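Local coordinates for fructosamine deglycase FrlB (Bacillus subtilis, PDB 3EUA), which catalyses the conversion of a range of fructosamine 6-phosphates to glucose 6-phosphate and a free amino acid, at residues L168-V171 with Y172-L176. Residues are numbered along the deposited sequence; the frame is centred on the assembly and turned at random.
Sequences LQAV and YEKAL
Gln169 and Glu173, one helical turn apart, join their side chains by a hydrogen bond of 2.9 Å from Gln169 NE2 to Glu173 OE2. The bond is nearly straight at the hydrogen (165°); the oxygen lies in the amide plane of the glutamine, but the donor comes to it from above the carboxylate plane. Bends at chi2 in both chains turn the two polar ends to one another along the helix surface. The other end of the amide is satisfied as well, since Gln169 OE1 accepts from the backbone N of Ala133, so both amide atoms are engaged and the group's rotation is probably fixed. Gln169 OE1 also passes 3.5 Å from Tyr172 CD2, with the amide standing at 73° to the ring. At the ring's other flank, on the same side of its plane, Leu168 CD2 lies 3.7 Å from Tyr172 CE1. Were the ring of Tyr172 cut back to an alanine, Leu168 CD2 would probably lose its aromatic neighbour and a gap would open beside the Gln169 amide.

The amides of Tyr172, Glu173, Lys174 and Ala175 each donate to the carbonyl four residues back, as in a regular alpha-helix, the last from Ala175 N to Val171 O at 2.8 Å. Ala170 O is gripped twice: it accepts from Lys174 N at 3.1 Å and from a water at 2.7 Å. That water in turn accepts from Lys174 NZ, folded back by the bend at chi4 (69°), so the water bridges the ammonium to the carbonyl.

All of this lies on the long helix 158-190. Leu168 and Tyr172 pack on Leu297 of helix 288-313, Tyr172 also touches the loop at Ala133, and Ala175 meets Tyr281 in the loop between strand 273-277 and helix 288-313.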
ATOM      1  N   LEU A 168      -2.564 -24.266  14.493  1.00 20.31           N
ATOM      2  CA  LEU A 168      -1.438 -23.588  13.842  1.00 19.94           C
ATOM      3  C   LEU A 168      -0.135 -23.603  14.659  1.00 20.26           C
ATOM      4  O   LEU A 168       0.949 -23.515  14.088  1.00 20.22           O
ATOM      5  CB  LEU A 168      -1.809 -22.138  13.494  1.00 20.12           C
ATOM      6  CG  LEU A 168      -1.059 -21.564  12.301  1.00 19.68           C
ATOM      7  CD1 LEU A 168      -1.477 -22.359  11.026  1.00 20.83           C
ATOM      8  CD2 LEU A 168      -1.349 -20.094  12.160  1.00 20.48           C
ATOM      9  N   GLN A 169      -0.208 -23.710  15.985  1.00 20.57           N
ATOM     10  CA  GLN A 169       1.035 -23.737  16.748  1.00 20.95           C
ATOM     11  C   GLN A 169       1.853 -24.962  16.350  1.00 20.63           C
ATOM     12  O   GLN A 169       3.052 -24.861  16.230  1.00 20.92           O
ATOM     13  CB  GLN A 169       0.827 -23.706  18.256  1.00 21.59           C
ATOM     14  CG  GLN A 169       2.133 -23.532  19.064  1.00 22.18           C
ATOM     15  CD  GLN A 169       2.845 -22.246  18.770  1.00 23.67           C
ATOM     16  OE1 GLN A 169       2.206 -21.213  18.500  1.00 23.90           O
ATOM     17  NE2 GLN A 169       4.192 -22.266  18.867  1.00 26.30           N
ATOM     18  N   ALA A 170       1.210 -26.108  16.126  1.00 20.59           N
ATOM     19  CA  ALA A 170       1.934 -27.307  15.725  1.00 20.57           C
ATOM     20  C   ALA A 170       2.579 -27.084  14.349  1.00 20.48           C
ATOM     21  O   ALA A 170       3.688 -27.571  14.088  1.00 20.22           O
ATOM     22  CB  ALA A 170       1.006 -28.514  15.701  1.00 21.15           C
ATOM     23  N   VAL A 171       1.899 -26.314  13.493  1.00 20.69           N
ATOM     24  CA  VAL A 171       2.425 -25.975  12.157  1.00 20.44           C
ATOM     25  C   VAL A 171       3.707 -25.143  12.320  1.00 20.87           C
ATOM     26  O   VAL A 171       4.705 -25.402  11.635  1.00 20.48           O
ATOM     27  CB  VAL A 171       1.392 -25.187  11.274  1.00 20.90           C
ATOM     28  CG1 VAL A 171       1.932 -24.992   9.854  1.00 18.73           C
ATOM     29  CG2 VAL A 171       0.010 -25.913  11.211  1.00 19.49           C
ATOM     30  N   TYR A 172       3.659 -24.150  13.214  1.00 20.38           N
ATOM     31  CA  TYR A 172       4.819 -23.317  13.539  1.00 20.30           C
ATOM     32  C   TYR A 172       5.998 -24.167  13.961  1.00 20.52           C
ATOM     33  O   TYR A 172       7.085 -24.002  13.460  1.00 20.33           O
ATOM     34  CB  TYR A 172       4.469 -22.408  14.697  1.00 19.52           C
ATOM     35  CG  TYR A 172       3.650 -21.169  14.425  1.00 19.87           C
ATOM     36  CD1 TYR A 172       2.943 -20.963  13.245  1.00 19.70           C
ATOM     37  CD2 TYR A 172       3.537 -20.227  15.415  1.00 18.60           C
ATOM     38  CE1 TYR A 172       2.181 -19.792  13.057  1.00 20.16           C
ATOM     39  CE2 TYR A 172       2.810 -19.073  15.246  1.00 21.74           C
ATOM     40  CZ  TYR A 172       2.131 -18.849  14.083  1.00 19.66           C
ATOM     41  OH  TYR A 172       1.402 -17.685  14.026  1.00 20.53           O
ATOM     42  N   GLU A 173       5.766 -25.135  14.843  1.00 20.79           N
ATOM     43  CA  GLU A 173       6.855 -25.964  15.378  1.00 22.59           C
ATOM     44  C   GLU A 173       7.515 -26.783  14.310  1.00 22.03           C
ATOM     45  O   GLU A 173       8.736 -26.909  14.251  1.00 21.72           O
ATOM     46  CB  GLU A 173       6.366 -26.939  16.449  1.00 22.30           C
ATOM     47  CG  GLU A 173       5.694 -26.318  17.662  1.00 28.82           C
ATOM     48  CD  GLU A 173       6.568 -25.395  18.493  1.00 34.01           C
ATOM     49  OE1 GLU A 173       7.813 -25.494  18.438  1.00 38.91           O
ATOM     50  OE2 GLU A 173       5.983 -24.570  19.242  1.00 41.11           O
ATOM     51  N   LYS A 174       6.686 -27.393  13.491  1.00 22.59           N
ATOM     52  CA  LYS A 174       7.235 -28.219  12.426  1.00 22.84           C
ATOM     53  C   LYS A 174       7.963 -27.363  11.405  1.00 22.26           C
ATOM     54  O   LYS A 174       9.032 -27.728  10.936  1.00 21.36           O
ATOM     55  CB  LYS A 174       6.182 -29.034  11.680  1.00 23.16           C
ATOM     56  CG  LYS A 174       5.509 -30.073  12.479  1.00 24.25           C
ATOM     57  CD  LYS A 174       4.677 -30.928  11.587  1.00 27.66           C
ATOM     58  CE  LYS A 174       3.796 -31.885  12.359  1.00 30.34           C
ATOM     59  NZ  LYS A 174       2.740 -31.114  13.061  1.00 33.07           N
ATOM     60  N   ALA A 175       7.372 -26.222  11.067  1.00 21.50           N
ATOM     61  CA  ALA A 175       7.983 -25.302  10.101  1.00 21.39           C
ATOM     62  C   ALA A 175       9.320 -24.739  10.599  1.00 21.31           C
ATOM     63  O   ALA A 175      10.281 -24.651   9.842  1.00 21.22           O
ATOM     64  CB  ALA A 175       7.005 -24.172   9.758  1.00 20.91           C
ATOM     65  N   LEU A 176       9.389 -24.364  11.873  1.00 21.78           N
ATOM     66  CA  LEU A 176      10.643 -23.848  12.486  1.00 22.18           C
ATOM     67  C   LEU A 176      11.758 -24.889  12.435  1.00 23.28           C
ATOM     68  O   LEU A 176      12.906 -24.559  12.151  1.00 23.25           O
ATOM     69  CB  LEU A 176      10.398 -23.404  13.939  1.00 21.64           C
ATOM     70  CG  LEU A 176       9.522 -22.167  13.947  1.00 20.27           C
ATOM     71  CD1 LEU A 176       8.943 -21.844  15.357  1.00 20.80           C
ATOM     72  CD2 LEU A 176      10.314 -20.990  13.356  1.00 22.28           C
TER
HETATM   73  O   HOH W   1       4.313 -29.856  15.431  1.00 44.77           O